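Local structure of 432aa long hypothetical deoxyribodipyrimidine photolyase (Sulfolobus tokodaii, 2E0I) at residues R12-T17 with G187-G192; Y194-N199 with Y232-K237. The protein probably repairs cyclobutane pyrimidine dimers in DNA with light energy, using one FAD as catalyst and a second FAD as a likely light-harvesting cofactor. One frame throughout, in Å; residues are numbered along the deposited sequence.

Both contacts use the helix 189-196, interaction 1 at its start and interaction 2 at its end, with centres about 15 Å apart. They follow each other along the chain: the loop that leads from strand 2-7 of the parallel sheet to helix 17-25 meets the start of helix 189-196 in interaction 1; in interaction 2 the last residue of that helix, Leu196, and His197 just after it meet the end of helix 227-233 and the residue that follows it. Together they bring the two ends of one short helix against the N-terminal alpha/beta domain and against helix 227-233. A bound FAD lies about 12 Å from the Arg12 side chain, and a bound FAD about 9 Å from that of Gln234.

Interaction 1 (R12-T17 with G187-G192); sequences RLEDNT and GGRREG
Arg12 brings its CD to within 4.2 Å of NH1 of Arg189, a loose touch in which the two arginine side chains pass at a slant, their guanidinium planes 31° apart. Its own guanidinium is turned back into the loop. NE and NH2 both point at the carbonyl O of Asp15, with NH2 of Arg12 lying 2.8 Å from that oxygen; the acceptor sits in the guanidinium plane, and both nitrogens come from the same face of the Asp15 carbonyl. A weak bond from NE to Glu14 O adds to the hold. NH2 also forms a salt bridge with Asp126, which gives this buried charge a counterion.

Glu14 makes the closer touch. Its CB lies over one face of the Arg189 guanidinium, 3.4 Å from NH2 of Arg189 and displaced toward the rim, and CG of Glu14 follows at 3.5 Å from the same nitrogen. The chain then bends at chi2 (-70°) and takes the carboxylate off to Thr157, so that Glu14 OE1 stays 4.9 Å from Arg189 NH2, too far for a salt bridge.

Arg189, at the start of its helix, spans the distance with CG trans to the backbone N (chi1 173°) and a straight chain as far as NE. Glu229 and the Thr224 carbonyl receive its NH2 and NH1. A leucine in its place would probably leave Glu229 without its positive mate and strip the cover from the aliphatic part of Glu14.

Across the two segments, then, the contact is van der Waals in kind, while Arg12 is held by carbonyls of its own loop and by Asp126, Arg189 by Glu229 and Thr224; the nearby acidic groups probably offset the like charges of Arg12 and Arg189.

Interaction 2 (Y194-N199 with Y232-K237); sequences YLLHRN and YTQKGK
The His197 imidazole meets the Thr233 methyl at a slant, with CE1 of His197 3.7 Å from CG2 of Thr233; the two side chains cross at roughly a right angle. The other flat group, the Gln234 amide, turns its NE2 toward the backbone O of Leu196, but at 3.6 Å between NE2 and that O this is an approach and not a hydrogen bond. NE2 makes a weak bond to the carbonyl of Thr233, while Gln234 OE1 accepts from NZ of Lys237 at 2.8 Å, the donor tilted 26° from the carbonyl plane. Tyr214 is a second partner of that lysine nitrogen.

Leu196 fills the middle. With CG trans to the backbone N (chi1 -176°), its two methyls go to different neighbours: CD2 meets Thr233 tip to tip, 3.7 Å from OG1 of Thr233, and CD1 lies 4.0 Å from CG of Gln234, where the two side chains run antiparallel, side by side. Thr233 OG1 bonds back to the Glu229 carbonyl, one turn earlier in its own helix.

The contact therefore joins two helix ends mainly through methyl and methylene groups; the polar atoms of Thr233, Gln234 and Lys237 make their hydrogen bonds within 232-237 or to Glu229 and Tyr214, and none is made across the two segments.

Interaction 1 (R12-T17 with G187-G192)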
loop_
_atom_site.group_PDB
_atom_site.type_symbol
_atom_site.label_atom_id
_atom_site.label_comp_id
_atom_site.label_asym_id
_atom_site.label_seq_id
_atom_site.Cartn_x
_atom_site.Cartn_y
_atom_site.Cartn_z
ATOM N N ARG A 12 8.036 -14.014 2.938
ATOM C CA ARG A 12 8.368 -15.084 2.003
ATOM C C ARG A 12 9.742 -15.619 2.352
ATOM O O ARG A 12 10.490 -14.965 3.083
ATOM C CB ARG A 12 8.401 -14.549 0.573
ATOM C CG ARG A 12 9.437 -13.473 0.380
ATOM C CD ARG A 12 9.562 -13.021 -1.064
ATOM N NE ARG A 12 10.725 -12.150 -1.246
ATOM C CZ ARG A 12 10.775 -10.874 -0.882
ATOM N NH1 ARG A 12 9.717 -10.305 -0.318
ATOM N NH2 ARG A 12 11.889 -10.172 -1.066
ATOM N N LEU A 13 10.076 -16.797 1.825
ATOM C CA LEU A 13 11.382 -17.402 2.069
ATOM C C LEU A 13 12.240 -17.366 0.807
ATOM O O LEU A 13 13.436 -17.621 0.859
ATOM C CB LEU A 13 11.222 -18.842 2.527
ATOM C CG LEU A 13 10.414 -19.100 3.795
ATOM C CD1 LEU A 13 10.558 -20.573 4.169
ATOM C CD2 LEU A 13 10.910 -18.212 4.929
ATOM N N GLU A 14 11.616 -17.039 -0.323
ATOM C CA GLU A 14 12.293 -16.960 -1.617
ATOM C C GLU A 14 12.741 -15.545 -1.925
ATOM O O GLU A 14 12.006 -14.593 -1.713
ATOM C CB GLU A 14 11.353 -17.410 -2.731
ATOM C CG GLU A 14 11.001 -18.894 -2.734
ATOM C CD GLU A 14 12.175 -19.787 -3.133
ATOM O OE1 GLU A 14 13.054 -19.333 -3.905
ATOM O OE2 GLU A 14 12.208 -20.954 -2.687
ATOM N N ASP A 15 13.948 -15.416 -2.450
ATOM C CA ASP A 15 14.518 -14.119 -2.806
ATOM C C ASP A 15 14.300 -13.060 -1.742
ATOM O O ASP A 15 13.761 -11.990 -1.996
ATOM C CB ASP A 15 13.974 -13.621 -4.159
ATOM C CG ASP A 15 14.758 -12.409 -4.701
ATOM O OD1 ASP A 15 16.015 -12.412 -4.654
ATOM O OD2 ASP A 15 14.120 -11.448 -5.186
ATOM N N ASN A 16 14.726 -13.372 -0.532
ATOM C CA ASN A 16 14.615 -12.433 0.565
ATOM C C ASN A 16 16.058 -12.111 0.919
ATOM O O ASN A 16 16.752 -12.927 1.525
ATOM C CB ASN A 16 13.895 -13.080 1.743
ATOM C CG ASN A 16 13.686 -12.118 2.889
ATOM O OD1 ASN A 16 12.609 -12.076 3.484
ATOM N ND2 ASN A 16 14.720 -11.343 3.217
ATOM N N THR A 17 16.497 -10.916 0.525
ATOM C CA THR A 17 17.869 -10.465 0.739
ATOM C C THR A 17 18.428 -10.702 2.138
ATOM O O THR A 17 19.359 -11.487 2.330
ATOM C CB THR A 17 18.012 -8.972 0.402
ATOM O OG1 THR A 17 17.418 -8.714 -0.879
ATOM C CG2 THR A 17 19.487 -8.584 0.351
ATOM N N GLY A 187 -4.403 -13.709 0.632
ATOM C CA GLY A 187 -3.049 -13.553 1.138
ATOM C C GLY A 187 -2.154 -14.727 0.794
ATOM O O GLY A 187 -2.626 -15.693 0.207
ATOM N N GLY A 188 -0.871 -14.641 1.155
ATOM C CA GLY A 188 0.067 -15.719 0.872
ATOM C C GLY A 188 0.720 -15.687 -0.510
ATOM O O GLY A 188 0.142 -15.187 -1.488
ATOM N N ARG A 189 1.928 -16.251 -0.586
ATOM C CA ARG A 189 2.712 -16.300 -1.819
ATOM C C ARG A 189 2.081 -17.110 -2.932
ATOM O O ARG A 189 2.224 -16.773 -4.099
ATOM C CB ARG A 189 4.099 -16.853 -1.532
ATOM C CG ARG A 189 4.959 -17.099 -2.747
ATOM C CD ARG A 189 6.325 -17.536 -2.280
ATOM N NE ARG A 189 7.284 -17.808 -3.348
ATOM C CZ ARG A 189 7.933 -16.878 -4.043
ATOM N NH1 ARG A 189 7.729 -15.585 -3.793
ATOM N NH2 ARG A 189 8.803 -17.245 -4.979
ATOM N N ARG A 190 1.392 -18.186 -2.579
ATOM C CA ARG A 190 0.743 -19.017 -3.583
ATOM C C ARG A 190 -0.293 -18.223 -4.375
ATOM O O ARG A 190 -0.322 -18.295 -5.598
ATOM C CB ARG A 190 0.079 -20.208 -2.920
ATOM C CG ARG A 190 0.606 -21.522 -3.389
ATOM C CD ARG A 190 1.182 -22.302 -2.242
ATOM N NE ARG A 190 1.630 -23.593 -2.719
ATOM C CZ ARG A 190 2.633 -24.307 -2.217
ATOM N NH1 ARG A 190 2.919 -25.479 -2.775
ATOM N NH2 ARG A 190 3.355 -23.872 -1.185
ATOM N N GLU A 191 -1.147 -17.469 -3.688
ATOM C CA GLU A 191 -2.155 -16.657 -4.371
ATOM C C GLU A 191 -1.434 -15.590 -5.181
ATOM O O GLU A 191 -1.852 -15.251 -6.286
ATOM C CB GLU A 191 -3.085 -15.962 -3.362
ATOM C CG GLU A 191 -4.043 -14.940 -4.006
ATOM C CD GLU A 191 -4.792 -14.073 -2.989
ATOM O OE1 GLU A 191 -4.170 -13.202 -2.340
ATOM O OE2 GLU A 191 -6.018 -14.261 -2.840
ATOM N N GLY A 192 -0.355 -15.062 -4.603
ATOM C CA GLY A 192 0.418 -14.032 -5.260
ATOM C C GLY A 192 0.915 -14.454 -6.627
ATOM O O GLY A 192 0.716 -13.750 -7.620
#

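Interaction 2 (Y194-N199 with Y232-K237)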
loop_
_atom_site.group_PDB
_atom_site.type_symbol
_atom_site.label_atom_id
_atom_site.label_comp_id
_atom_site.label_asym_id
_atom_site.label_seq_id
_atom_site.Cartn_x
_atom_site.Cartn_y
_atom_site.Cartn_z
ATOM N N TYR A 194 -0.149 -16.863 -8.384
ATOM C CA TYR A 194 -1.259 -17.155 -9.265
ATOM C C TYR A 194 -1.684 -15.862 -9.962
ATOM O O TYR A 194 -1.907 -15.845 -11.172
ATOM C CB TYR A 194 -2.423 -17.751 -8.472
ATOM C CG TYR A 194 -3.683 -17.978 -9.283
ATOM C CD1 TYR A 194 -3.831 -19.110 -10.089
ATOM C CD2 TYR A 194 -4.742 -17.056 -9.226
ATOM C CE1 TYR A 194 -5.006 -19.325 -10.813
ATOM C CE2 TYR A 194 -5.918 -17.253 -9.942
ATOM C CZ TYR A 194 -6.048 -18.387 -10.731
ATOM O OH TYR A 194 -7.234 -18.576 -11.419
ATOM N N LEU A 195 -1.789 -14.780 -9.196
ATOM C CA LEU A 195 -2.187 -13.487 -9.744
ATOM C C LEU A 195 -1.148 -12.973 -10.723
ATOM O O LEU A 195 -1.491 -12.408 -11.755
ATOM C CB LEU A 195 -2.370 -12.468 -8.614
ATOM C CG LEU A 195 -3.588 -12.710 -7.717
ATOM C CD1 LEU A 195 -3.446 -11.915 -6.426
ATOM C CD2 LEU A 195 -4.874 -12.345 -8.469
ATOM N N LEU A 196 0.122 -13.172 -10.386
ATOM C CA LEU A 196 1.223 -12.731 -11.226
ATOM C C LEU A 196 1.138 -13.337 -12.631
ATOM O O LEU A 196 1.596 -12.744 -13.613
ATOM C CB LEU A 196 2.557 -13.118 -10.578
ATOM C CG LEU A 196 3.830 -12.652 -11.297
ATOM C CD1 LEU A 196 3.798 -11.129 -11.476
ATOM C CD2 LEU A 196 5.057 -13.067 -10.495
ATOM N N HIS A 197 0.528 -14.514 -12.725
ATOM C CA HIS A 197 0.418 -15.203 -13.997
ATOM C C HIS A 197 -0.905 -15.134 -14.739
ATOM O O HIS A 197 -1.067 -15.787 -15.765
ATOM C CB HIS A 197 0.842 -16.655 -13.822
ATOM C CG HIS A 197 2.319 -16.823 -13.668
ATOM N ND1 HIS A 197 3.179 -16.835 -14.744
ATOM C CD2 HIS A 197 3.096 -16.907 -12.564
ATOM C CE1 HIS A 197 4.423 -16.918 -14.308
ATOM N NE2 HIS A 197 4.400 -16.962 -12.989
ATOM N N ARG A 198 -1.865 -14.371 -14.237
ATOM C CA ARG A 198 -3.109 -14.235 -14.979
ATOM C C ARG A 198 -2.724 -13.404 -16.182
ATOM O O ARG A 198 -1.927 -12.472 -16.065
ATOM C CB ARG A 198 -4.155 -13.459 -14.196
ATOM C CG ARG A 198 -4.913 -14.254 -13.183
ATOM C CD ARG A 198 -5.876 -13.342 -12.416
ATOM N NE ARG A 198 -6.823 -12.643 -13.285
ATOM C CZ ARG A 198 -6.920 -11.320 -13.381
ATOM N NH1 ARG A 198 -6.121 -10.531 -12.664
ATOM N NH2 ARG A 198 -7.831 -10.781 -14.178
ATOM N N ASN A 199 -3.274 -13.733 -17.339
ATOM C CA ASN A 199 -2.966 -12.965 -18.532
ATOM C C ASN A 199 -4.120 -11.993 -18.761
ATOM O O ASN A 199 -5.234 -12.392 -19.076
ATOM C CB ASN A 199 -2.743 -13.903 -19.725
ATOM C CG ASN A 199 -1.528 -14.828 -19.523
ATOM O OD1 ASN A 199 -0.398 -14.365 -19.325
ATOM N ND2 ASN A 199 -1.764 -16.137 -19.565
ATOM N N TYR A 232 11.150 -9.668 -13.187
ATOM C CA TYR A 232 11.615 -10.600 -14.190
ATOM C C TYR A 232 10.525 -11.427 -14.844
ATOM O O TYR A 232 10.636 -11.817 -15.999
ATOM C CB TYR A 232 12.695 -11.502 -13.600
ATOM C CG TYR A 232 14.047 -10.853 -13.663
ATOM C CD1 TYR A 232 14.643 -10.300 -12.528
ATOM C CD2 TYR A 232 14.710 -10.723 -14.883
ATOM C CE1 TYR A 232 15.872 -9.629 -12.615
ATOM C CE2 TYR A 232 15.928 -10.053 -14.978
ATOM C CZ TYR A 232 16.499 -9.511 -13.848
ATOM O OH TYR A 232 17.685 -8.839 -13.974
ATOM N N THR A 233 9.455 -11.688 -14.121
ATOM C CA THR A 233 8.383 -12.479 -14.683
ATOM C C THR A 233 7.655 -11.700 -15.757
ATOM O O THR A 233 7.163 -12.273 -16.724
ATOM C CB THR A 233 7.390 -12.882 -13.601
ATOM O OG1 THR A 233 8.088 -13.584 -12.570
ATOM C CG2 THR A 233 6.324 -13.792 -14.169
ATOM N N GLN A 234 7.608 -10.385 -15.596
ATOM C CA GLN A 234 6.905 -9.514 -16.526
ATOM C C GLN A 234 7.846 -8.607 -17.309
ATOM O O GLN A 234 7.404 -7.658 -17.955
ATOM C CB GLN A 234 5.932 -8.653 -15.731
ATOM C CG GLN A 234 5.014 -9.460 -14.860
ATOM C CD GLN A 234 3.903 -10.078 -15.669
ATOM O OE1 GLN A 234 2.953 -9.388 -16.043
ATOM N NE2 GLN A 234 4.018 -11.377 -15.968
ATOM N N LYS A 235 9.139 -8.906 -17.257
ATOM C CA LYS A 235 10.150 -8.090 -17.921
ATOM C C LYS A 235 9.758 -7.586 -19.299
ATOM O O LYS A 235 10.087 -6.451 -19.662
ATOM C CB LYS A 235 11.467 -8.853 -18.013
ATOM C CG LYS A 235 12.648 -7.963 -18.316
ATOM C CD LYS A 235 13.937 -8.732 -18.165
ATOM C CE LYS A 235 15.133 -7.833 -18.396
ATOM N NZ LYS A 235 16.422 -8.576 -18.176
ATOM N N GLY A 236 9.043 -8.405 -20.061
ATOM C CA GLY A 236 8.653 -7.984 -21.390
ATOM C C GLY A 236 7.512 -6.987 -21.497
ATOM O O GLY A 236 7.290 -6.425 -22.564
ATOM N N LYS A 237 6.782 -6.751 -20.417
ATOM C CA LYS A 237 5.658 -5.821 -20.481
ATOM C C LYS A 237 6.008 -4.424 -19.965
ATOM O O LYS A 237 5.830 -4.110 -18.788
ATOM C CB LYS A 237 4.490 -6.398 -19.700
ATOM C CG LYS A 237 4.226 -7.851 -20.025
ATOM C CD LYS A 237 3.171 -8.410 -19.089
ATOM C CE LYS A 237 2.993 -9.914 -19.249
ATOM N NZ LYS A 237 1.900 -10.438 -18.364
#